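Local coordinates for protein putative alpha-L-fucosidase (Bacteroides thetaiotaomicron, PDB 4H41) that is a putative alpha-L-fucosidase with a TIM-barrel fold, probably a glycoside hydrolase that acts on host glycans, at residues Q61-R65 with I66-T70; I288-D291 with K292-K296; P87-K91 with K92-M96. All blocks are in the same frame, centred on the assembly; numbering follows the deposited sequence.

Contact 1 of 3, residues Q61-R65 with I66-T70; sequences QHMKR and IGIDT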
ATOM      1  N   GLN B  61       2.632  24.501  -9.059  1.00 18.55           N
ATOM      2  CA  GLN B  61       1.750  25.520  -8.487  1.00 17.78           C
ATOM      3  C   GLN B  61       1.453  25.234  -7.005  1.00 22.94           C
ATOM      4  O   GLN B  61       1.496  26.170  -6.194  1.00 20.36           O
ATOM      5  CB  GLN B  61       0.435  25.605  -9.254  1.00 19.02           C
ATOM      6  CG  GLN B  61       0.561  26.093 -10.691  1.00 22.61           C
ATOM      7  CD  GLN B  61      -0.775  26.068 -11.351  1.00 32.70           C
ATOM      8  OE1 GLN B  61      -1.729  26.655 -10.830  1.00 34.25           O
ATOM      9  NE2 GLN B  61      -0.880  25.453 -12.528  1.00 29.81           N
ATOM     10  N   HIS B  62       1.215  23.948  -6.649  1.00 18.98           N
ATOM     11  CA  HIS B  62       0.951  23.560  -5.246  1.00 18.70           C
ATOM     12  C   HIS B  62       2.211  23.811  -4.410  1.00 22.05           C
ATOM     13  O   HIS B  62       2.121  24.250  -3.265  1.00 20.73           O
ATOM     14  CB  HIS B  62       0.493  22.067  -5.098  1.00 18.41           C
ATOM     15  CG  HIS B  62      -0.833  21.726  -5.731  1.00 21.36           C
ATOM     16  ND1 HIS B  62      -1.966  22.494  -5.498  1.00 24.07           N
ATOM     17  CD2 HIS B  62      -1.180  20.656  -6.477  1.00 22.83           C
ATOM     18  CE1 HIS B  62      -2.949  21.908  -6.169  1.00 24.13           C
ATOM     19  NE2 HIS B  62      -2.520  20.800  -6.789  1.00 23.53           N
HETATM   20  N   MSE B  63       3.398  23.591  -5.006  1.00 18.85           N
HETATM   21  CA  MSE B  63       4.671  23.851  -4.326  1.00 16.58           C
HETATM   22  C   MSE B  63       4.875  25.321  -4.090  1.00 19.82           C
HETATM   23  O   MSE B  63       5.229  25.737  -2.990  1.00 18.95           O
HETATM   24  CB  MSE B  63       5.848  23.320  -5.162  1.00 17.03           C
HETATM   25  CG  MSE B  63       5.918  21.814  -5.279  1.00 18.47           C
HETATM   26 SE   MSE B  63       7.310  21.430  -6.606  0.75 22.12          SE
HETATM   27  CE  MSE B  63       6.835  19.594  -6.994  1.00 21.08           C
ATOM     28  N   LYS B  64       4.610  26.130  -5.120  1.00 20.03           N
ATOM     29  CA  LYS B  64       4.808  27.574  -5.022  1.00 18.28           C
ATOM     30  C   LYS B  64       3.945  28.193  -3.942  1.00 20.80           C
ATOM     31  O   LYS B  64       4.405  29.086  -3.213  1.00 19.34           O
ATOM     32  CB  LYS B  64       4.504  28.234  -6.369  1.00 20.13           C
ATOM     33  CG  LYS B  64       4.871  29.717  -6.471  1.00 25.72           C
ATOM     34  CD  LYS B  64       6.356  29.901  -6.530  1.00 38.43           C
ATOM     35  CE  LYS B  64       6.790  31.329  -6.720  1.00 35.52           C
ATOM     36  NZ  LYS B  64       8.264  31.358  -6.738  1.00 37.26           N
ATOM     37  N   ARG B  65       2.710  27.709  -3.802  1.00 17.18           N
ATOM     38  CA  ARG B  65       1.799  28.213  -2.777  1.00 17.48           C
ATOM     39  C   ARG B  65       2.392  28.128  -1.377  1.00 22.92           C
ATOM     40  O   ARG B  65       2.114  29.000  -0.559  1.00 21.56           O
ATOM     41  CB  ARG B  65       0.501  27.446  -2.841  1.00 19.33           C
ATOM     42  CG  ARG B  65      -0.549  27.941  -1.891  1.00 25.90           C
ATOM     43  CD  ARG B  65      -1.808  27.161  -2.055  1.00 31.03           C
ATOM     44  NE  ARG B  65      -2.848  27.664  -1.164  1.00 32.35           N
ATOM     45  CZ  ARG B  65      -4.048  27.123  -1.030  1.00 43.17           C
ATOM     46  NH1 ARG B  65      -4.375  26.033  -1.718  1.00 31.71           N
ATOM     47  NH2 ARG B  65      -4.933  27.666  -0.211  1.00 36.34           N
ATOM     48  N   ILE B  66       3.162  27.081  -1.058  1.00 19.31           N
ATOM     49  CA  ILE B  66       3.730  26.948   0.279  1.00 17.91           C
ATOM     50  C   ILE B  66       5.163  27.469   0.400  1.00 22.78           C
ATOM     51  O   ILE B  66       5.754  27.337   1.469  1.00 24.57           O
ATOM     52  CB  ILE B  66       3.613  25.503   0.839  1.00 20.46           C
ATOM     53  CG1 ILE B  66       4.403  24.478   0.007  1.00 20.09           C
ATOM     54  CG2 ILE B  66       2.173  25.110   0.970  1.00 19.03           C
ATOM     55  CD1 ILE B  66       4.658  23.161   0.764  1.00 23.43           C
ATOM     56  N   GLY B  67       5.689  28.117  -0.627  1.00 18.60           N
ATOM     57  CA  GLY B  67       7.010  28.725  -0.557  1.00 19.33           C
ATOM     58  C   GLY B  67       8.176  27.839  -0.915  1.00 21.28           C
ATOM     59  O   GLY B  67       9.307  28.164  -0.577  1.00 18.76           O
ATOM     60  N   ILE B  68       7.946  26.771  -1.672  1.00 18.33           N
ATOM     61  CA  ILE B  68       9.054  25.970  -2.159  1.00 18.06           C
ATOM     62  C   ILE B  68       9.764  26.840  -3.215  1.00 20.98           C
ATOM     63  O   ILE B  68       9.117  27.440  -4.074  1.00 18.96           O
ATOM     64  CB  ILE B  68       8.606  24.584  -2.654  1.00 20.45           C
ATOM     65  CG1 ILE B  68       8.355  23.651  -1.417  1.00 19.85           C
ATOM     66  CG2 ILE B  68       9.639  23.965  -3.621  1.00 18.38           C
ATOM     67  CD1 ILE B  68       7.622  22.420  -1.691  1.00 27.66           C
ATOM     68  N   ASP B  69      11.084  26.940  -3.114  1.00 18.26           N
ATOM     69  CA  ASP B  69      11.874  27.737  -4.057  1.00 17.98           C
ATOM     70  C   ASP B  69      12.947  26.907  -4.759  1.00 22.20           C
ATOM     71  O   ASP B  69      13.708  27.467  -5.569  1.00 21.41           O
ATOM     72  CB  ASP B  69      12.510  28.936  -3.324  1.00 19.96           C
ATOM     73  CG  ASP B  69      13.486  28.640  -2.183  1.00 31.16           C
ATOM     74  OD1 ASP B  69      14.213  27.625  -2.259  1.00 21.92           O
ATOM     75  OD2 ASP B  69      13.559  29.450  -1.249  1.00 39.18           O
ATOM     76  N   THR B  70      13.088  25.636  -4.390  1.00 18.74           N
ATOM     77  CA  THR B  70      14.137  24.746  -4.892  1.00 18.35           C
ATOM     78  C   THR B  70      13.566  23.383  -5.193  1.00 19.67           C
ATOM     79  O   THR B  70      12.855  22.836  -4.370  1.00 19.44           O
ATOM     80  CB  THR B  70      15.249  24.631  -3.837  1.00 23.49           C
ATOM     81  OG1 THR B  70      15.825  25.915  -3.603  1.00 26.40           O
ATOM     82  CG2 THR B  70      16.360  23.690  -4.256  1.00 24.90           C
TER
HETATM   83  O   HOH W   1       9.060  30.048  -4.246  1.00 36.85           O
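With CG1 of I68 turned anti to its own carbonyl carbon (chi1 -78°) and CG of M63 set the same way (chi1 -68°), the two side chains meet obliquely, CB of M63 lying 3.9 Å from CB of I68. CD1 of I68 closes along CB and CG of M63, a selenomethionine. The backbone beneath this apolar pair forms a Schellman motif. I68 N bonds to M63 O at 3.2 Å with a fairly straight N-H (162°), approaching from above the carbonyl plane, and G67 N bonds to K64 O at 3.0 Å. M63 O also takes a weak bond from I66 N, while CG1 of I66 packs 3.4 Å from the same oxygen. G67, the C-prime residue, has positive phi, which suits glycine, with no CB to crowd the preceding carbonyl oxygen. Outside the turn, a water accepts from K64 NZ at 2.9 Å and donates to I68 O at 2.6 Å; the same ammonium group bonds to Y112 O. M63 also touches T37 and L39 of strand 34-39. M63 O and K64 O are thus satisfied by the reversing backbone, and the apolar M63-I68 contact accompanies the Schellman motif, joining polar closure to apolar packing in one turn.

Contact 2 of 3, residues I288-D291 with K292-K296; sequences IKFD and KLRMK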
ATOM      1  N   ILE B 288       3.436  10.742   6.011  1.00 14.48           N
ATOM      2  CA  ILE B 288       3.687  10.796   7.446  1.00 12.98           C
ATOM      3  C   ILE B 288       2.543  11.461   8.201  1.00 17.38           C
ATOM      4  O   ILE B 288       1.831  12.320   7.688  1.00 17.07           O
ATOM      5  CB  ILE B 288       5.043  11.534   7.708  1.00 13.25           C
ATOM      6  CG1 ILE B 288       5.635  11.164   9.068  1.00 13.89           C
ATOM      7  CG2 ILE B 288       4.909  13.037   7.561  1.00 14.97           C
ATOM      8  CD1 ILE B 288       7.079  11.653   9.247  1.00 16.64           C
ATOM      9  N   LYS B 289       2.412  11.086   9.473  1.00 17.63           N
ATOM     10  CA  LYS B 289       1.571  11.787  10.421  1.00 15.84           C
ATOM     11  C   LYS B 289       2.134  13.227  10.611  1.00 17.49           C
ATOM     12  O   LYS B 289       3.317  13.404  10.917  1.00 13.89           O
ATOM     13  CB  LYS B 289       1.543  11.036  11.774  1.00 15.27           C
ATOM     14  CG  LYS B 289       0.824  11.801  12.869  1.00 17.91           C
ATOM     15  CD  LYS B 289       0.782  11.032  14.196  1.00 19.89           C
ATOM     16  CE  LYS B 289      -0.102   9.841  14.195  1.00 29.04           C
ATOM     17  NZ  LYS B 289      -0.255   9.319  15.593  1.00 22.16           N
ATOM     18  N   PHE B 290       1.294  14.234  10.391  1.00 15.55           N
ATOM     19  CA  PHE B 290       1.705  15.627  10.507  1.00 15.53           C
ATOM     20  C   PHE B 290       2.517  15.910  11.785  1.00 15.32           C
ATOM     21  O   PHE B 290       3.574  16.542  11.714  1.00 15.47           O
ATOM     22  CB  PHE B 290       0.495  16.565  10.478  1.00 17.39           C
ATOM     23  CG  PHE B 290       0.920  17.985  10.782  1.00 19.06           C
ATOM     24  CD1 PHE B 290       1.829  18.646   9.965  1.00 21.38           C
ATOM     25  CD2 PHE B 290       0.546  18.592  11.965  1.00 21.90           C
ATOM     26  CE1 PHE B 290       2.277  19.931  10.294  1.00 22.65           C
ATOM     27  CE2 PHE B 290       1.038  19.850  12.313  1.00 24.13           C
ATOM     28  CZ  PHE B 290       1.865  20.521  11.454  1.00 21.45           C
ATOM     29  N   ASP B 291       2.047  15.447  12.937  1.00 13.89           N
ATOM     30  CA  ASP B 291       2.773  15.748  14.201  1.00 15.65           C
ATOM     31  C   ASP B 291       4.179  15.216  14.201  1.00 16.32           C
ATOM     32  O   ASP B 291       5.056  15.850  14.765  1.00 15.39           O
ATOM     33  CB  ASP B 291       2.035  15.255  15.455  1.00 18.56           C
ATOM     34  CG  ASP B 291       1.040  16.261  16.019  1.00 25.45           C
ATOM     35  OD1 ASP B 291       1.072  17.444  15.588  1.00 20.87           O
ATOM     36  OD2 ASP B 291       0.319  15.904  16.982  1.00 22.39           O
ATOM     37  N   LYS B 292       4.448  14.120  13.474  1.00 12.80           N
ATOM     38  CA  LYS B 292       5.831  13.634  13.381  1.00 13.52           C
ATOM     39  C   LYS B 292       6.667  14.578  12.538  1.00 15.71           C
ATOM     40  O   LYS B 292       7.809  14.898  12.915  1.00 15.00           O
ATOM     41  CB  LYS B 292       5.883  12.224  12.802  1.00 15.06           C
ATOM     42  CG  LYS B 292       5.300  11.173  13.744  1.00 18.21           C
ATOM     43  CD  LYS B 292       5.196   9.814  13.060  1.00 18.36           C
ATOM     44  CE  LYS B 292       4.540   8.786  13.974  1.00 20.82           C
ATOM     45  NZ  LYS B 292       4.541   7.448  13.317  1.00 27.73           N
ATOM     46  N   LEU B 293       6.123  15.033  11.398  1.00 14.18           N
ATOM     47  CA  LEU B 293       6.827  15.981  10.532  1.00 14.01           C
ATOM     48  C   LEU B 293       7.077  17.281  11.330  1.00 17.62           C
ATOM     49  O   LEU B 293       8.170  17.862  11.286  1.00 16.47           O
ATOM     50  CB  LEU B 293       6.022  16.288   9.276  1.00 13.78           C
ATOM     51  CG  LEU B 293       6.695  17.261   8.299  1.00 16.96           C
ATOM     52  CD1 LEU B 293       8.041  16.785   7.839  1.00 15.68           C
ATOM     53  CD2 LEU B 293       5.838  17.482   7.061  1.00 17.58           C
ATOM     54  N   ARG B 294       6.050  17.727  12.049  1.00 15.96           N
ATOM     55  CA  ARG B 294       6.111  18.975  12.845  1.00 16.43           C
ATOM     56  C   ARG B 294       7.261  18.858  13.845  1.00 17.53           C
ATOM     57  O   ARG B 294       8.017  19.776  14.010  1.00 19.36           O
ATOM     58  CB  ARG B 294       4.772  19.233  13.575  1.00 17.87           C
ATOM     59  CG  ARG B 294       4.819  20.457  14.375  1.00 29.26           C
ATOM     60  CD  ARG B 294       3.597  20.726  15.198  1.00 25.72           C
ATOM     61  NE  ARG B 294       3.136  19.594  15.968  1.00 34.05           N
ATOM     62  CZ  ARG B 294       3.604  19.181  17.142  1.00 33.02           C
ATOM     63  NH1 ARG B 294       4.586  19.836  17.744  1.00 28.90           N
ATOM     64  NH2 ARG B 294       3.055  18.147  17.749  1.00 27.74           N
HETATM   65  N   MSE B 295       7.334  17.753  14.562  1.00 15.83           N
HETATM   66  CA  MSE B 295       8.401  17.591  15.570  1.00 15.57           C
HETATM   67  C   MSE B 295       9.801  17.636  14.926  1.00 18.03           C
HETATM   68  O   MSE B 295      10.720  18.204  15.514  1.00 16.03           O
HETATM   69  CB  MSE B 295       8.193  16.293  16.333  1.00 16.48           C
HETATM   70  CG  MSE B 295       7.051  16.365  17.296  1.00 23.60           C
HETATM   71 SE   MSE B 295       6.992  14.625  18.277  0.75 30.85          SE
HETATM   72  CE  MSE B 295       7.195  13.265  16.973  1.00 29.81           C
ATOM     73  N   LYS B 296       9.964  17.099  13.715  1.00 14.29           N
ATOM     74  CA  LYS B 296      11.252  17.101  13.022  1.00 13.37           C
ATOM     75  C   LYS B 296      11.609  18.490  12.573  1.00 18.22           C
ATOM     76  O   LYS B 296      12.773  18.877  12.720  1.00 17.31           O
ATOM     77  CB  LYS B 296      11.233  16.107  11.843  1.00 14.61           C
ATOM     78  CG  LYS B 296      11.100  14.682  12.341  1.00 20.37           C
ATOM     79  CD  LYS B 296      11.214  13.602  11.279  1.00 23.67           C
ATOM     80  CE  LYS B 296      10.321  13.779  10.089  1.00 15.91           C
ATOM     81  NZ  LYS B 296      10.562  12.725   9.067  1.00 16.90           N
TER
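The first turn of helix 290-302, in the beta-alpha-beta unit that runs from strand 269-273 to strand 307-310, is held by side chains as well as by its backbone. K289 occupies the N-cap position, but the group it offers the turn is its carbonyl: K289 O accepts from K292 N at 2.9 Å, from above the carbonyl plane, and from L293 N at 3.3 Å, in that plane. The next carbonyl, F290 O, receives R294 N at 2.8 Å, nearly end-on. One turn apart on the same side, D291 and R294 run alongside each other and form a salt bridge. OD1 takes NE of R294 at 3.0 Å, and NH2 adds a weaker bond to the same oxygen. The carboxylate and guanidinium planes are perpendicular (90°): OD1 lies in the guanidinium plane but is itself met from above the carboxylate plane, so this is not a flat two-oxygen pairing. A bend at chi3 (48°) folds the arginine back to reach it. Its CB meanwhile lies over one face of the F290 ring, a CH-pi contact 4.2 Å from the centroid and offset toward the rim. On another side of the helix, CG2 of I288 packs against CB of L293 at 3.8 Å, and CD1 of I288 meets K296 NZ tip to tip. That ammonium group is salt-bridged to D244, as K292 NZ is to D280, while D291 OD1 also bonds S98 of the second subunit. The turn therefore sits between helix 324-337, whose L329 touches both I288 and F290, the loop following strand 269-273, whose A274 packs on L293, and the second subunit, whose N50 bonds F290 N and I288 O.

Contact 3 of 3, residues P87-K91 with K92-M96; sequences PYLLK and KGCYM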
ATOM      1  N   PRO B  87      23.264  11.050 -24.775  1.00 29.65           N
ATOM      2  CA  PRO B  87      24.032  10.322 -25.796  1.00 30.82           C
ATOM      3  C   PRO B  87      24.961   9.276 -25.169  1.00 33.39           C
ATOM      4  O   PRO B  87      25.049   8.165 -25.662  1.00 31.39           O
ATOM      5  CB  PRO B  87      24.829  11.434 -26.512  1.00 33.76           C
ATOM      6  CG  PRO B  87      24.051  12.654 -26.266  1.00 38.36           C
ATOM      7  CD  PRO B  87      23.438  12.506 -24.915  1.00 32.98           C
ATOM      8  N   TYR B  88      25.572   9.588 -24.025  1.00 30.47           N
ATOM      9  CA  TYR B  88      26.480   8.646 -23.365  1.00 30.10           C
ATOM     10  C   TYR B  88      25.752   7.407 -22.841  1.00 30.70           C
ATOM     11  O   TYR B  88      26.183   6.295 -23.132  1.00 30.55           O
ATOM     12  CB  TYR B  88      27.233   9.344 -22.219  1.00 31.74           C
ATOM     13  CG  TYR B  88      28.071   8.399 -21.386  1.00 33.05           C
ATOM     14  CD1 TYR B  88      29.287   7.926 -21.851  1.00 36.28           C
ATOM     15  CD2 TYR B  88      27.647   7.982 -20.130  1.00 30.87           C
ATOM     16  CE1 TYR B  88      30.069   7.067 -21.083  1.00 35.66           C
ATOM     17  CE2 TYR B  88      28.400   7.094 -19.372  1.00 30.06           C
ATOM     18  CZ  TYR B  88      29.620   6.651 -19.843  1.00 37.30           C
ATOM     19  OH  TYR B  88      30.405   5.811 -19.090  1.00 36.81           O
ATOM     20  N   LEU B  89      24.679   7.586 -22.046  1.00 28.31           N
ATOM     21  CA  LEU B  89      23.973   6.447 -21.462  1.00 28.27           C
ATOM     22  C   LEU B  89      23.281   5.610 -22.540  1.00 31.57           C
ATOM     23  O   LEU B  89      23.258   4.393 -22.431  1.00 30.16           O
ATOM     24  CB  LEU B  89      22.969   6.903 -20.405  1.00 27.40           C
ATOM     25  CG  LEU B  89      23.564   7.588 -19.154  1.00 30.13           C
ATOM     26  CD1 LEU B  89      22.481   8.125 -18.262  1.00 28.88           C
ATOM     27  CD2 LEU B  89      24.474   6.635 -18.358  1.00 29.44           C
ATOM     28  N   LEU B  90      22.820   6.237 -23.624  1.00 28.49           N
ATOM     29  CA  LEU B  90      22.231   5.484 -24.732  1.00 27.99           C
ATOM     30  C   LEU B  90      23.287   4.590 -25.395  1.00 31.72           C
ATOM     31  O   LEU B  90      22.992   3.438 -25.730  1.00 30.97           O
ATOM     32  CB  LEU B  90      21.609   6.428 -25.761  1.00 29.33           C
ATOM     33  CG  LEU B  90      20.298   7.069 -25.312  1.00 31.85           C
ATOM     34  CD1 LEU B  90      19.954   8.261 -26.211  1.00 31.39           C
ATOM     35  CD2 LEU B  90      19.148   6.042 -25.298  1.00 36.59           C
ATOM     36  N   LYS B  91      24.527   5.077 -25.534  1.00 30.77           N
ATOM     37  CA  LYS B  91      25.618   4.266 -26.094  1.00 32.84           C
ATOM     38  C   LYS B  91      25.979   3.101 -25.175  1.00 38.25           C
ATOM     39  O   LYS B  91      26.403   2.064 -25.666  1.00 37.87           O
ATOM     40  CB  LYS B  91      26.880   5.098 -26.369  1.00 35.97           C
ATOM     41  CG  LYS B  91      26.753   6.027 -27.555  1.00 52.03           C
ATOM     42  CD  LYS B  91      28.000   6.937 -27.734  1.00 62.18           C
ATOM     43  CE  LYS B  91      27.656   8.413 -27.674  1.00 82.05           C
ATOM     44  NZ  LYS B  91      28.786   9.289 -28.080  1.00 89.29           N
ATOM     45  N   LYS B  92      25.752   3.242 -23.871  1.00 36.59           N
ATOM     46  CA  LYS B  92      26.003   2.189 -22.888  1.00 37.37           C
ATOM     47  C   LYS B  92      24.821   1.185 -22.778  1.00 43.00           C
ATOM     48  O   LYS B  92      24.878   0.302 -21.935  1.00 45.61           O
ATOM     49  CB  LYS B  92      26.318   2.807 -21.502  1.00 38.39           C
ATOM     50  CG  LYS B  92      27.620   3.625 -21.474  1.00 49.04           C
ATOM     51  CD  LYS B  92      28.858   2.716 -21.463  1.00 54.74           C
ATOM     52  CE  LYS B  92      30.119   3.403 -21.907  1.00 61.92           C
ATOM     53  NZ  LYS B  92      31.283   2.479 -21.848  1.00 69.16           N
ATOM     54  N   GLY B  93      23.799   1.297 -23.619  1.00 37.00           N
ATOM     55  CA  GLY B  93      22.671   0.363 -23.616  1.00 37.55           C
ATOM     56  C   GLY B  93      21.509   0.700 -22.701  1.00 38.77           C
ATOM     57  O   GLY B  93      20.643  -0.158 -22.468  1.00 39.39           O
ATOM     58  N   CYS B  94      21.421   1.941 -22.241  1.00 31.11           N
ATOM     59  CA  CYS B  94      20.321   2.353 -21.364  1.00 29.48           C
ATOM     60  C   CYS B  94      19.080   2.706 -22.208  1.00 30.79           C
ATOM     61  O   CYS B  94      19.159   2.857 -23.419  1.00 30.54           O
ATOM     62  CB  CYS B  94      20.760   3.489 -20.459  1.00 30.25           C
ATOM     63  SG  CYS B  94      22.154   3.044 -19.374  1.00 35.20           S
ATOM     64  N   TYR B  95      17.921   2.760 -21.561  1.00 24.95           N
ATOM     65  CA  TYR B  95      16.633   2.897 -22.249  1.00 24.09           C
ATOM     66  C   TYR B  95      16.241   4.318 -22.564  1.00 27.40           C
ATOM     67  O   TYR B  95      16.205   5.166 -21.672  1.00 26.65           O
ATOM     68  CB  TYR B  95      15.529   2.291 -21.375  1.00 24.50           C
ATOM     69  CG  TYR B  95      15.807   0.897 -20.841  1.00 25.29           C
ATOM     70  CD1 TYR B  95      16.437  -0.070 -21.629  1.00 29.36           C
ATOM     71  CD2 TYR B  95      15.455   0.547 -19.550  1.00 25.47           C
ATOM     72  CE1 TYR B  95      16.708  -1.337 -21.132  1.00 29.19           C
ATOM     73  CE2 TYR B  95      15.735  -0.716 -19.042  1.00 25.87           C
ATOM     74  CZ  TYR B  95      16.388  -1.646 -19.830  1.00 26.98           C
ATOM     75  OH  TYR B  95      16.640  -2.921 -19.367  1.00 30.63           O
HETATM   76  N   MSE B  96      15.880   4.583 -23.820  1.00 25.18           N
HETATM   77  CA  MSE B  96      15.379   5.901 -24.192  1.00 25.11           C
HETATM   78  C   MSE B  96      14.061   6.156 -23.439  1.00 27.43           C
HETATM   79  O   MSE B  96      13.137   5.347 -23.570  1.00 25.93           O
HETATM   80  CB  MSE B  96      15.139   5.951 -25.720  1.00 28.18           C
HETATM   81  CG  MSE B  96      14.610   7.277 -26.230  1.00 34.40           C
HETATM   82 SE   MSE B  96      15.972   8.634 -26.222  0.75 40.49          SE
HETATM   83  CE  MSE B  96      15.157   9.876 -27.527  1.00 40.76           C
TER
HETATM   84  O   HOH W   2      20.429   2.541 -25.725  1.00 32.80           O
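K92 lies across one face of the Y88 ring, its CG 4.2 Å from the centroid and 18° off the normal, a CH-pi contact displaced toward the rim. The lysine chain bends at chi2 (-76°), which carries CE on to the phenol end, 3.7 Å from OH of Y88. A second apolar contact joins CB of L89 and CB of C94 at 4.1 Å; SG and CB of C94 both lie close to L89 O. Farther along, L90 and M96 cross obliquely, with CD1 of L90 at 4.0 Å from SE of the selenomethionine.

Backbone bonds at the helix end hold K92, G93 and C94 in place. C94 N bonds to L89 O at 3.1 Å, and G93 N to L90 O at 3.1 Å from well above the carbonyl plane. K92 N continues the helical pattern to Y88 O at 3.2 Å and makes a weak bond to L89 O, so two donors grip that carbonyl. A water donates to both L90 O and C94 O, bridging the helix end to the departing chain.

In the next shell, D138 hydrogen-bonds the Y88 hydroxyl and Y141 stacks with its ring, which probably helps to hold the ring on which K92 rests. M82 of strand 81-82 touches L89, L90 and C94, while M96 O accepts a hydrogen bond from R294 NH2 of the third subunit. The pair of bonds from C94 to L89 and from G93 to L90, with G93 at positive phi (89°), defines a Schellman motif with glycine at C-prime, here ending the short helix 87-91.

In the fold
Contacts 1 and 3 both end helices by a Schellman motif with glycine at C-prime, whereas contact 2 begins one. Their settings differ. Contact 1 is partly buried between helix 53-65 and strand 70-73 of the barrel, and its side-chain packing is aliphatic; contact 3 lies on the surface, its centre about 25 Å from that of the chain, and adds a lysine lying over a tyrosine ring. Contact 2, the most buried, adds the D291-R294 salt bridge and a CH-pi contact to the helical backbone bonds. Centres of contacts 2 and 3 are about 41 Å apart, yet both reach neighbouring subunits: R294 NH2 bonds M96 O across both interfaces, weakly at contact 2. Contact 1 touches no other protein chain.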